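Local coordinates for peptide-binding protein (Photobacterium damsela subsp. piscicida, PDB 6SQX), which cleaves the peptidoglycan of potentially competing bacteria as a secreted NlpC/P60 endopeptidase, probably through the cysteine-peptidase chemistry of its family, at residues Tyr65-Asp70 with Leu200-Gly205; Ile252-Ser257 with Leu328-Ser333; Ile337-Pro340 with Tyr345-Asn348. All blocks are in the same frame, centred on the assembly; numbering follows the deposited sequence.

Contact 1: Tyr65-Asp70 with Leu200-Gly205; sequences YFQWSD and LIKGQG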
ATOM      1  N   TYR A  65      12.054   5.575   9.449  1.00 19.84           N
ATOM      2  CA  TYR A  65      13.054   5.046  10.383  1.00 20.75           C
ATOM      3  C   TYR A  65      12.565   4.972  11.824  1.00 20.98           C
ATOM      4  O   TYR A  65      13.377   4.715  12.723  1.00 21.35           O
ATOM      5  CB  TYR A  65      14.360   5.864  10.304  1.00 21.88           C
ATOM      6  CG  TYR A  65      15.036   5.720   8.947  1.00 20.82           C
ATOM      7  CD1 TYR A  65      15.703   4.544   8.601  1.00 21.58           C
ATOM      8  CD2 TYR A  65      15.007   6.761   8.017  1.00 22.06           C
ATOM      9  CE1 TYR A  65      16.333   4.408   7.351  1.00 22.23           C
ATOM     10  CE2 TYR A  65      15.616   6.616   6.776  1.00 21.84           C
ATOM     11  CZ  TYR A  65      16.286   5.450   6.460  1.00 22.29           C
ATOM     12  OH  TYR A  65      16.911   5.330   5.202  1.00 23.81           O
ATOM     13  N   PHE A  66      11.260   5.119  12.049  1.00 20.62           N
ATOM     14  CA  PHE A  66      10.749   5.159  13.418  1.00 20.70           C
ATOM     15  C   PHE A  66      11.106   3.898  14.186  1.00 20.51           C
ATOM     16  O   PHE A  66      11.380   3.962  15.396  1.00 21.62           O
ATOM     17  CB  PHE A  66       9.232   5.310  13.365  1.00 20.57           C
ATOM     18  CG  PHE A  66       8.597   5.363  14.713  1.00 21.56           C
ATOM     19  CD1 PHE A  66       8.770   6.465  15.542  1.00 22.38           C
ATOM     20  CD2 PHE A  66       7.799   4.318  15.150  1.00 22.47           C
ATOM     21  CE1 PHE A  66       8.139   6.510  16.798  1.00 24.68           C
ATOM     22  CE2 PHE A  66       7.157   4.356  16.399  1.00 24.22           C
ATOM     23  CZ  PHE A  66       7.356   5.460  17.218  1.00 24.75           C
ATOM     24  N   GLN A  67      11.113   2.734  13.530  1.00 20.24           N
ATOM     25  CA  GLN A  67      11.411   1.506  14.276  1.00 19.27           C
ATOM     26  C   GLN A  67      12.861   1.431  14.728  1.00 19.64           C
ATOM     27  O   GLN A  67      13.195   0.563  15.535  1.00 21.38           O
ATOM     28  CB  GLN A  67      11.072   0.249  13.451  1.00 20.55           C
ATOM     29  CG  GLN A  67       9.616   0.182  13.013  1.00 20.68           C
ATOM     30  CD  GLN A  67       8.623   0.236  14.154  1.00 20.60           C
ATOM     31  OE1 GLN A  67       8.930  -0.070  15.311  1.00 20.66           O
ATOM     32  NE2 GLN A  67       7.405   0.572  13.811  1.00 20.95           N
ATOM     33  N   TRP A  68      13.735   2.270  14.180  1.00 20.30           N
ATOM     34  CA  TRP A  68      15.125   2.323  14.599  1.00 20.40           C
ATOM     35  C   TRP A  68      15.352   3.433  15.599  1.00 21.82           C
ATOM     36  O   TRP A  68      16.489   3.652  16.033  1.00 22.95           O
ATOM     37  CB  TRP A  68      16.050   2.496  13.387  1.00 20.82           C
ATOM     38  CG  TRP A  68      16.196   1.297  12.525  1.00 21.46           C
ATOM     39  CD1 TRP A  68      15.606   0.065  12.695  1.00 20.90           C
ATOM     40  CD2 TRP A  68      16.944   1.217  11.298  1.00 20.69           C
ATOM     41  NE1 TRP A  68      15.988  -0.792  11.661  1.00 20.54           N
ATOM     42  CE2 TRP A  68      16.800  -0.102  10.803  1.00 21.51           C
ATOM     43  CE3 TRP A  68      17.743   2.124  10.589  1.00 21.61           C
ATOM     44  CZ2 TRP A  68      17.416  -0.525   9.615  1.00 22.04           C
ATOM     45  CZ3 TRP A  68      18.369   1.688   9.425  1.00 21.06           C
ATOM     46  CH2 TRP A  68      18.183   0.387   8.941  1.00 21.90           C
ATOM     47  N   SER A  69      14.275   4.091  16.031  1.00 22.91           N
ATOM     48  CA  SER A  69      14.398   5.250  16.906  1.00 23.96           C
ATOM     49  C   SER A  69      14.256   4.871  18.374  1.00 24.41           C
ATOM     50  O   SER A  69      13.732   3.824  18.731  1.00 24.67           O
ATOM     51  CB  SER A  69      13.368   6.325  16.545  1.00 25.77           C
ATOM     52  OG  SER A  69      12.099   6.065  17.115  1.00 25.92           O
ATOM     53  N   ASP A  70      14.739   5.758  19.229  1.00 25.15           N
ATOM     54  CA  ASP A  70      14.639   5.477  20.648  1.00 28.58           C
ATOM     55  C   ASP A  70      13.197   5.529  21.130  1.00 30.73           C
ATOM     56  O   ASP A  70      12.912   5.017  22.218  1.00 33.66           O
ATOM     57  CB  ASP A  70      15.504   6.464  21.450  1.00 30.01           C
ATOM     58  CG  ASP A  70      16.994   6.188  21.320  1.00 32.37           C
ATOM     59  OD1 ASP A  70      17.348   5.108  20.779  1.00 32.00           O
ATOM     60  OD2 ASP A  70      17.805   7.039  21.782  1.00 34.23           O
ATOM     61  N   LEU A 200       6.761 -11.889  14.262  1.00 20.84           N
ATOM     62  CA  LEU A 200       5.862 -10.750  14.300  1.00 19.71           C
ATOM     63  C   LEU A 200       6.722  -9.497  14.282  1.00 19.62           C
ATOM     64  O   LEU A 200       7.656  -9.376  15.083  1.00 20.35           O
ATOM     65  CB  LEU A 200       5.077 -10.793  15.619  1.00 20.09           C
ATOM     66  CG  LEU A 200       4.073  -9.631  15.837  1.00 19.78           C
ATOM     67  CD1 LEU A 200       2.998  -9.458  14.713  1.00 19.81           C
ATOM     68  CD2 LEU A 200       3.424  -9.723  17.228  1.00 21.30           C
ATOM     69  N   ILE A 201       6.472  -8.601  13.316  1.00 19.36           N
ATOM     70  CA  ILE A 201       7.282  -7.404  13.099  1.00 19.37           C
ATOM     71  C   ILE A 201       6.382  -6.188  12.947  1.00 19.14           C
ATOM     72  O   ILE A 201       5.168  -6.301  12.757  1.00 19.42           O
ATOM     73  CB  ILE A 201       8.158  -7.547  11.828  1.00 18.65           C
ATOM     74  CG1 ILE A 201       7.292  -7.586  10.525  1.00 20.80           C
ATOM     75  CG2 ILE A 201       9.002  -8.816  11.941  1.00 19.55           C
ATOM     76  CD1 ILE A 201       8.072  -7.408   9.255  1.00 22.34           C
ATOM     77  N   LYS A 202       6.991  -5.008  12.993  1.00 17.58           N
ATOM     78  CA  LYS A 202       6.274  -3.811  12.569  1.00 18.21           C
ATOM     79  C   LYS A 202       7.223  -2.898  11.815  1.00 18.06           C
ATOM     80  O   LYS A 202       8.418  -2.841  12.123  1.00 19.30           O
ATOM     81  CB  LYS A 202       5.618  -3.077  13.764  1.00 19.35           C
ATOM     82  CG  LYS A 202       6.574  -2.774  14.945  1.00 19.96           C
ATOM     83  CD  LYS A 202       5.702  -2.326  16.127  1.00 19.93           C
ATOM     84  CE  LYS A 202       6.532  -2.000  17.367  1.00 21.16           C
ATOM     85  NZ  LYS A 202       7.063  -0.592  17.406  1.00 22.09           N
ATOM     86  N   GLY A 203       6.676  -2.188  10.831  1.00 18.26           N
ATOM     87  CA  GLY A 203       7.459  -1.233  10.064  1.00 19.05           C
ATOM     88  C   GLY A 203       6.606  -0.667   8.946  1.00 18.94           C
ATOM     89  O   GLY A 203       5.605  -1.271   8.545  1.00 19.81           O
ATOM     90  N   GLN A 204       7.012   0.517   8.466  1.00 19.14           N
ATOM     91  CA  GLN A 204       6.264   1.182   7.393  1.00 18.46           C
ATOM     92  C   GLN A 204       4.770   1.361   7.721  1.00 19.37           C
ATOM     93  O   GLN A 204       3.931   1.526   6.826  1.00 20.59           O
ATOM     94  CB  GLN A 204       6.490   0.487   6.038  1.00 19.63           C
ATOM     95  CG  GLN A 204       7.653   1.045   5.225  1.00 19.95           C
ATOM     96  CD  GLN A 204       7.356   2.427   4.693  1.00 20.53           C
ATOM     97  OE1 GLN A 204       6.938   3.309   5.447  1.00 21.02           O
ATOM     98  NE2 GLN A 204       7.507   2.626   3.379  1.00 21.55           N
ATOM     99  N   GLY A 205       4.406   1.425   9.008  1.00 19.21           N
ATOM    100  CA  GLY A 205       3.000   1.607   9.340  1.00 18.66           C
ATOM    101  C   GLY A 205       2.180   0.333   9.297  1.00 18.39           C
ATOM    102  O   GLY A 205       0.934   0.388   9.267  1.00 19.10           O
TER
HETATM  103  O   HOH W   1       6.137   1.675  11.305  1.00 20.07           O
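The backbones of Gln-67 and Gly-203 come nearest each other, with their CA atoms 6.4 Å apart, where a short 3-10 turn meets the end of strand 198-203. Gln-67 carries the contact. A bend at chi2 (-57°) lays its side chain over the strand. CG of Gln-67 rests 3.9 Å from CA of Gly-203, and it also packs on the carbonyl O of Lys-202.

The side chain of Lys-202 crosses that of Gln-67 at about a right angle. Its CG lies equally close to OE1 and NE2 of the amide. The chain then runs extended and turns only at its last torsion (chi4 86°). This turn brings NZ back to OE1 of Gln-67, with a hydrogen bond of 2.9 Å from NZ to OE1. The ammonium lies in the plane of the amide carbonyl and meets a lone pair. Lys-202 NZ is shared with the carbonyl O of Asn-73, its strongest polar partner, and weakly with that of Asp-76.

The other half of the amide is also used. NE2 of Gln-67 gives a hydrogen to a water at 3.0 Å, and N of Gly-205 gives one to the same water at 2.9 Å. The amide is thus held at both ends, which fixes its rotation. On the first segment, OG of Ser-69 adds a second bond to O of Phe-66, at 2.8 Å, beside that from its own backbone N.

Gln-204 and Gly-205 have the backbone angles of a type I' turn. They link strands 198-203 and 206-211 as a tight beta hairpin, part of the antiparallel sheet of the SH3b1-type domain. The loop after helix 50-64 packs against this hairpin.

Contact 2: Ile252-Ser257 with Leu328-Ser333; sequences ILEAGS and LKRLFS. With EDO (1,2-ethanediol), chain N.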
ATOM      1  N   ILE A 252      14.113 -10.702  -6.762  1.00 20.57           N
ATOM      2  CA  ILE A 252      13.420  -9.647  -7.482  0.63 19.75           C
ATOM      3  C   ILE A 252      13.549  -8.342  -6.710  1.00 19.25           C
ATOM      4  O   ILE A 252      13.268  -8.277  -5.501  1.00 20.74           O
ATOM      5  CB  ILE A 252      11.958 -10.021  -7.762  0.63 20.02           C
ATOM      6  CG1 ILE A 252      11.960 -11.237  -8.698  0.63 21.94           C
ATOM      7  CG2 ILE A 252      11.215  -8.834  -8.381  0.63 20.70           C
ATOM      8  CD1 ILE A 252      10.587 -11.777  -9.042  0.63 26.60           C
ATOM      9  N   LEU A 253      13.991  -7.298  -7.386  1.00 18.54           N
ATOM     10  CA  LEU A 253      14.053  -5.951  -6.800  1.00 17.77           C
ATOM     11  C   LEU A 253      12.797  -5.186  -7.205  1.00 16.32           C
ATOM     12  O   LEU A 253      12.480  -5.090  -8.400  1.00 17.06           O
ATOM     13  CB  LEU A 253      15.286  -5.223  -7.361  1.00 18.34           C
ATOM     14  CG  LEU A 253      15.524  -3.762  -6.979  1.00 19.12           C
ATOM     15  CD1 LEU A 253      15.711  -3.642  -5.445  1.00 20.22           C
ATOM     16  CD2 LEU A 253      16.714  -3.185  -7.748  1.00 19.90           C
ATOM     17  N   GLU A 254      12.074  -4.630  -6.220  1.00 16.88           N
ATOM     18  CA  GLU A 254      10.761  -4.034  -6.438  1.00 16.72           C
ATOM     19  C   GLU A 254      10.824  -2.525  -6.269  1.00 16.34           C
ATOM     20  O   GLU A 254      11.504  -2.002  -5.358  1.00 17.18           O
ATOM     21  CB  GLU A 254       9.748  -4.581  -5.430  1.00 17.43           C
ATOM     22  CG  GLU A 254       9.462  -6.066  -5.635  1.00 18.95           C
ATOM     23  CD  GLU A 254       8.200  -6.377  -6.464  1.00 19.46           C
ATOM     24  OE1 GLU A 254       7.561  -5.419  -6.970  1.00 19.76           O
ATOM     25  OE2 GLU A 254       7.893  -7.590  -6.597  1.00 20.43           O
ATOM     26  N   ALA A 255      10.099  -1.805  -7.122  1.00 16.77           N
ATOM     27  CA  ALA A 255       9.958  -0.365  -6.913  1.00 17.53           C
ATOM     28  C   ALA A 255       9.427  -0.094  -5.501  1.00 18.50           C
ATOM     29  O   ALA A 255       8.650  -0.881  -4.941  1.00 19.00           O
ATOM     30  CB  ALA A 255       9.027   0.242  -7.966  1.00 17.80           C
ATOM     31  N   GLY A 256       9.868   1.024  -4.942  1.00 17.10           N
ATOM     32  CA  GLY A 256       9.580   1.365  -3.551  1.00 16.60           C
ATOM     33  C   GLY A 256      10.712   1.026  -2.609  1.00 17.77           C
ATOM     34  O   GLY A 256      10.789   1.597  -1.521  1.00 19.18           O
ATOM     35  N   SER A 257      11.609   0.117  -3.005  1.00 16.59           N
ATOM     36  CA  SER A 257      12.765  -0.196  -2.180  1.00 16.77           C
ATOM     37  C   SER A 257      13.707   1.000  -2.122  1.00 16.99           C
ATOM     38  O   SER A 257      13.842   1.768  -3.071  1.00 17.97           O
ATOM     39  CB  SER A 257      13.556  -1.345  -2.806  1.00 18.25           C
ATOM     40  OG  SER A 257      12.722  -2.477  -2.974  1.00 20.27           O
ATOM     41  N   LEU A 328      -0.809   3.904  -3.755  1.00 16.57           N
ATOM     42  CA  LEU A 328      -0.461   5.305  -3.544  1.00 17.03           C
ATOM     43  C   LEU A 328       0.710   5.456  -2.576  1.00 18.57           C
ATOM     44  O   LEU A 328       1.622   6.262  -2.818  1.00 19.21           O
ATOM     45  CB  LEU A 328      -1.683   6.099  -3.037  1.00 17.10           C
ATOM     46  CG  LEU A 328      -2.916   5.913  -3.933  1.00 17.66           C
ATOM     47  CD1 LEU A 328      -4.085   6.791  -3.378  1.00 18.62           C
ATOM     48  CD2 LEU A 328      -2.639   6.261  -5.408  1.00 19.98           C
ATOM     49  N   LYS A 329       0.698   4.700  -1.470  1.00 16.75           N
ATOM     50  CA  LYS A 329       1.832   4.727  -0.553  1.00 16.44           C
ATOM     51  C   LYS A 329       3.131   4.396  -1.296  1.00 15.60           C
ATOM     52  O   LYS A 329       4.167   5.049  -1.101  1.00 17.87           O
ATOM     53  CB  LYS A 329       1.554   3.739   0.590  1.00 17.24           C
ATOM     54  CG  LYS A 329       2.713   3.622   1.589  1.00 18.14           C
ATOM     55  CD  LYS A 329       2.360   2.717   2.750  1.00 19.15           C
ATOM     56  CE  LYS A 329       3.531   2.398   3.648  1.00 20.03           C
ATOM     57  NZ  LYS A 329       4.067   3.655   4.306  1.00 20.91           N
ATOM     58  N   ARG A 330       3.075   3.405  -2.206  1.00 15.67           N
ATOM     59  CA  ARG A 330       4.276   2.963  -2.888  1.00 16.50           C
ATOM     60  C   ARG A 330       4.761   4.044  -3.855  1.00 16.78           C
ATOM     61  O   ARG A 330       5.954   4.375  -3.889  1.00 17.85           O
ATOM     62  CB  ARG A 330       3.938   1.654  -3.612  1.00 16.50           C
ATOM     63  CG  ARG A 330       5.147   0.993  -4.253  1.00 17.39           C
ATOM     64  CD  ARG A 330       4.698  -0.321  -4.911  1.00 18.63           C
ATOM     65  NE  ARG A 330       5.871  -1.015  -5.423  1.00 17.28           N
ATOM     66  CZ  ARG A 330       5.815  -2.124  -6.136  1.00 15.80           C
ATOM     67  NH1 ARG A 330       4.623  -2.676  -6.410  1.00 16.41           N
ATOM     68  NH2 ARG A 330       6.971  -2.666  -6.560  1.00 18.09           N
ATOM     69  N   LEU A 331       3.846   4.587  -4.683  1.00 16.59           N
ATOM     70  CA  LEU A 331       4.248   5.625  -5.632  1.00 17.12           C
ATOM     71  C   LEU A 331       4.945   6.768  -4.889  1.00 16.91           C
ATOM     72  O   LEU A 331       6.023   7.237  -5.277  1.00 18.96           O
ATOM     73  CB  LEU A 331       3.022   6.165  -6.380  1.00 18.25           C
ATOM     74  CG  LEU A 331       3.238   7.468  -7.194  1.00 18.47           C
ATOM     75  CD1 LEU A 331       4.110   7.146  -8.388  1.00 18.63           C
ATOM     76  CD2 LEU A 331       1.908   8.108  -7.622  1.00 19.54           C
ATOM     77  N   PHE A 332       4.332   7.244  -3.797  1.00 18.01           N
ATOM     78  CA  PHE A 332       4.870   8.423  -3.133  1.00 17.44           C
ATOM     79  C   PHE A 332       6.193   8.136  -2.442  1.00 18.24           C
ATOM     80  O   PHE A 332       7.023   9.049  -2.304  1.00 18.77           O
ATOM     81  CB  PHE A 332       3.816   9.030  -2.195  1.00 18.60           C
ATOM     82  CG  PHE A 332       2.818   9.888  -2.926  1.00 18.35           C
ATOM     83  CD1 PHE A 332       3.165  11.173  -3.323  1.00 19.20           C
ATOM     84  CD2 PHE A 332       1.552   9.380  -3.276  1.00 18.99           C
ATOM     85  CE1 PHE A 332       2.258  11.998  -4.035  1.00 19.14           C
ATOM     86  CE2 PHE A 332       0.645  10.188  -3.990  1.00 21.35           C
ATOM     87  CZ  PHE A 332       1.006  11.509  -4.361  1.00 20.44           C
ATOM     88  N   SER A 333       6.405   6.871  -2.014  1.00 17.69           N
ATOM     89  CA  SER A 333       7.646   6.525  -1.318  1.00 18.92           C
ATOM     90  C   SER A 333       8.866   6.777  -2.195  1.00 18.20           C
ATOM     91  O   SER A 333       9.922   7.162  -1.691  1.00 19.99           O
ATOM     92  CB  SER A 333       7.629   5.082  -0.794  1.00 19.73           C
ATOM     93  OG  SER A 333       7.698   4.124  -1.864  1.00 19.15           O
TER
HETATM   94  C1  EDO N 512       9.041 -11.720  -4.784  1.00 31.27           C
HETATM   95  O1  EDO N 512      10.209 -11.392  -4.033  1.00 21.94           O
HETATM   96  C2  EDO N 512       8.310 -10.417  -5.100  1.00 34.32           C
HETATM   97  O2  EDO N 512       8.966  -9.702  -6.135  1.00 32.92           O
HETATM   98  O   HOH W   2       4.895  -5.348  -7.681  1.00 17.93           O
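Arg-330 of helix 326-334 meets Glu-254 and Ala-255, and it donates all three hydrogen bonds between the segments. A salt bridge joins its NH2 to OE1 of Glu-254 at 2.8 Å. The carboxylate is met on its anti side, and its plane is turned 51° from that of the guanidinium. The far oxygen of Glu-254, OE2, has a second cationic partner in Lys-238.

The same guanidinium grips one backbone oxygen side-on. NE of Arg-330 bonds to O of Ala-255 at 2.8 Å, and NH2 bonds to that O at 2.9 Å. Both nitrogens reach the oxygen from one face of its carbonyl plane, with NE well above that plane. CG of the arginine stands opposite the backbone N (chi1 -174°), and the extended chain carries the guanidinium from the helix to the turn.

A water adds an indirect link. It donates to OE1 of Glu-254 and accepts from NH1 of Arg-330, which also bonds to Asn-322.

Two van der Waals contacts complete the join. CB of Ala-255 lies 3.8 Å from NH2 of Arg-330. CA of Gly-256 lies 3.7 Å from OG of Ser-333, which bonds back to O of Arg-330 in its own helix.

Residues 254-257 form a type II beta turn with glycine in its third position. The arginine binds this turn to the helix that follows Cys-324, probably the nucleophile, as in other NlpC/P60 peptidases, and present here as cysteinesulfonic acid.

Contact 3: Ile337-Pro340 with Tyr345-Asn348; sequences IWLP and YQAN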
ATOM      1  N   ILE A 337       7.852  10.841   0.028  1.00 19.29           N
ATOM      2  CA  ILE A 337       6.621  11.387   0.575  1.00 18.19           C
ATOM      3  C   ILE A 337       5.925  10.220   1.235  1.00 19.39           C
ATOM      4  O   ILE A 337       5.700   9.187   0.588  1.00 19.06           O
ATOM      5  CB  ILE A 337       5.750  12.003  -0.525  1.00 20.13           C
ATOM      6  CG1 ILE A 337       6.498  13.184  -1.164  1.00 21.68           C
ATOM      7  CG2 ILE A 337       4.407  12.424   0.059  1.00 20.87           C
ATOM      8  CD1 ILE A 337       5.767  13.788  -2.371  1.00 21.28           C
ATOM      9  N   TRP A 338       5.658  10.339   2.547  1.00 19.28           N
ATOM     10  CA  TRP A 338       5.224   9.201   3.350  1.00 18.38           C
ATOM     11  C   TRP A 338       3.716   9.252   3.523  1.00 18.29           C
ATOM     12  O   TRP A 338       3.189  10.254   4.036  1.00 20.61           O
ATOM     13  CB  TRP A 338       5.861   9.255   4.747  1.00 20.43           C
ATOM     14  CG  TRP A 338       5.747   7.953   5.496  1.00 20.84           C
ATOM     15  CD1 TRP A 338       6.618   6.886   5.439  1.00 20.63           C
ATOM     16  CD2 TRP A 338       4.698   7.570   6.410  1.00 19.91           C
ATOM     17  NE1 TRP A 338       6.174   5.877   6.261  1.00 20.96           N
ATOM     18  CE2 TRP A 338       4.991   6.266   6.858  1.00 19.83           C
ATOM     19  CE3 TRP A 338       3.549   8.217   6.899  1.00 19.97           C
ATOM     20  CZ2 TRP A 338       4.176   5.580   7.759  1.00 19.77           C
ATOM     21  CZ3 TRP A 338       2.737   7.538   7.812  1.00 20.54           C
ATOM     22  CH2 TRP A 338       3.048   6.234   8.230  1.00 20.52           C
ATOM     23  N   LEU A 339       3.039   8.159   3.151  1.00 17.45           N
ATOM     24  CA  LEU A 339       1.627   7.951   3.439  1.00 17.13           C
ATOM     25  C   LEU A 339       1.471   6.744   4.350  1.00 18.01           C
ATOM     26  O   LEU A 339       2.253   5.788   4.274  1.00 18.17           O
ATOM     27  CB  LEU A 339       0.859   7.628   2.136  1.00 19.14           C
ATOM     28  CG  LEU A 339       0.813   8.716   1.058  1.00 20.68           C
ATOM     29  CD1 LEU A 339      -0.137   8.305  -0.085  1.00 20.27           C
ATOM     30  CD2 LEU A 339       0.470  10.107   1.588  1.00 25.33           C
ATOM     31  N   PRO A 340       0.438   6.737   5.200  1.00 19.49           N
ATOM     32  CA  PRO A 340       0.128   5.509   5.954  1.00 19.32           C
ATOM     33  C   PRO A 340      -0.365   4.381   5.077  1.00 18.30           C
ATOM     34  O   PRO A 340      -0.605   4.593   3.888  1.00 18.92           O
ATOM     35  CB  PRO A 340      -0.940   5.941   6.967  1.00 21.39           C
ATOM     36  CG  PRO A 340      -1.330   7.306   6.609  1.00 22.60           C
ATOM     37  CD  PRO A 340      -0.404   7.882   5.566  1.00 20.30           C
ATOM     38  N   TYR A 345      -6.572   5.866   7.006  1.00 20.97           N
ATOM     39  CA  TYR A 345      -5.499   6.638   7.615  1.00 20.71           C
ATOM     40  C   TYR A 345      -4.876   7.614   6.629  1.00 20.41           C
ATOM     41  O   TYR A 345      -4.449   8.708   7.021  1.00 21.31           O
ATOM     42  CB  TYR A 345      -4.472   5.710   8.266  1.00 20.74           C
ATOM     43  CG  TYR A 345      -5.053   5.019   9.478  1.00 21.63           C
ATOM     44  CD1 TYR A 345      -5.076   5.665  10.712  1.00 22.26           C
ATOM     45  CD2 TYR A 345      -5.609   3.742   9.390  1.00 24.03           C
ATOM     46  CE1 TYR A 345      -5.632   5.041  11.821  1.00 25.15           C
ATOM     47  CE2 TYR A 345      -6.159   3.107  10.489  1.00 26.27           C
ATOM     48  CZ  TYR A 345      -6.174   3.766  11.702  1.00 27.72           C
ATOM     49  OH  TYR A 345      -6.720   3.166  12.796  1.00 32.44           O
ATOM     50  N   GLN A 346      -4.821   7.247   5.334  1.00 19.68           N
ATOM     51  CA  GLN A 346      -4.366   8.214   4.332  1.00 20.19           C
ATOM     52  C   GLN A 346      -5.305   9.407   4.282  1.00 21.03           C
ATOM     53  O   GLN A 346      -4.866  10.571   4.359  1.00 21.00           O
ATOM     54  CB  GLN A 346      -4.263   7.545   2.945  1.00 19.86           C
ATOM     55  CG  GLN A 346      -3.155   6.488   2.897  1.00 19.06           C
ATOM     56  CD  GLN A 346      -3.050   5.808   1.556  1.00 18.63           C
ATOM     57  OE1 GLN A 346      -3.950   5.910   0.728  1.00 20.23           O
ATOM     58  NE2 GLN A 346      -1.972   5.070   1.364  1.00 18.52           N
ATOM     59  N   ALA A 347      -6.614   9.126   4.187  1.00 20.24           N
ATOM     60  CA  ALA A 347      -7.592  10.201   4.036  1.00 21.02           C
ATOM     61  C   ALA A 347      -7.584  11.140   5.233  1.00 21.66           C
ATOM     62  O   ALA A 347      -7.747  12.348   5.073  1.00 22.57           O
ATOM     63  CB  ALA A 347      -8.989   9.623   3.864  1.00 22.79           C
ATOM     64  N   ASN A 348      -7.390  10.599   6.438  1.00 21.96           N
ATOM     65  CA  ASN A 348      -7.499  11.395   7.651  1.00 23.48           C
ATOM     66  C   ASN A 348      -6.174  11.947   8.162  1.00 23.81           C
ATOM     67  O   ASN A 348      -6.179  12.960   8.874  1.00 24.42           O
ATOM     68  CB  ASN A 348      -8.218  10.576   8.720  1.00 24.37           C
ATOM     69  CG  ASN A 348      -9.698  10.507   8.458  1.00 24.29           C
ATOM     70  OD1 ASN A 348     -10.448  11.390   8.891  1.00 25.98           O
ATOM     71  ND2 ASN A 348     -10.145   9.462   7.765  1.00 25.54           N
TER
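Pro-340 faces the start of the 345-348 segment with its ring, and Gln-346 reaches back past that ring to the proline carbonyl. The two side chains run obliquely to each other. CD of the Pro-340 ring lies 4.1 Å from CG of Gln-346, near the root of the glutamine chain. Beyond CG the glutamine is extended (chi2 179°), which carries its amide to the carbonyl side of the proline.

There NE2 of Gln-346 bonds to O of Pro-340 at 2.9 Å. The N-H...O angle is 153°. The donor lies almost straight ahead of the C=O group, and the acceptor is close to the plane of the glutamine amide.

Leu-339 crosses Gln-346 at about a right angle. Its CB is 3.9 Å from NE2 of Gln-346, and its CD1 lies a little farther from the same amide. The leucine therefore borders the polar group with hydrocarbon. Elsewhere it packs on Leu-328 and Phe-332 of helix 326-334.

Tyr-345 meets the proline through its base. CB of Tyr-345 is 3.8 Å from CB of Pro-340, an apolar contact, and CG of Pro-340 sits 3.4 Å from O of Tyr-345. The tyrosine ring leads away from the contact and stacks on Tyr-79.

NE2 of Gln-346 has another acceptor, the backbone O of Ser-325. One buried amide nitrogen thus serves two main-chain carbonyls, and this settles which way the amide is turned. The bonds tie helix 343-349 to the loop before it and to Ser-325. The neighbour of Ser-325, Cys-324, is oxidised to cysteinesulfonic acid here. This is consistent with Gln-346 helping to position the backbone beside that cysteine, within the NlpC/P60 domain.

How the contacts relate
The contacts follow one another along the chain, with centres about 15 to 17 Å apart. Contact 1 sets the loop after helix 50-64 against the SH3b1-type domain. Contact 2 joins the turn after strand 252-254 to helix 326-334 of the NlpC/P60 domain. Contact 3 lies within that domain, between the next loop and helix 343-349. Polar side chains link all three. Gln-204 OE1 of contact 1 accepts from Trp-338 NE1 of contact 3 and, weakly, from Lys-329 NZ of contact 2. Lys-329 also bonds to Leu-339 O and makes a cation-pi contact with Trp-338. A connected set of polar side chains thus joins the SH3-type hairpin to the peptidase domain.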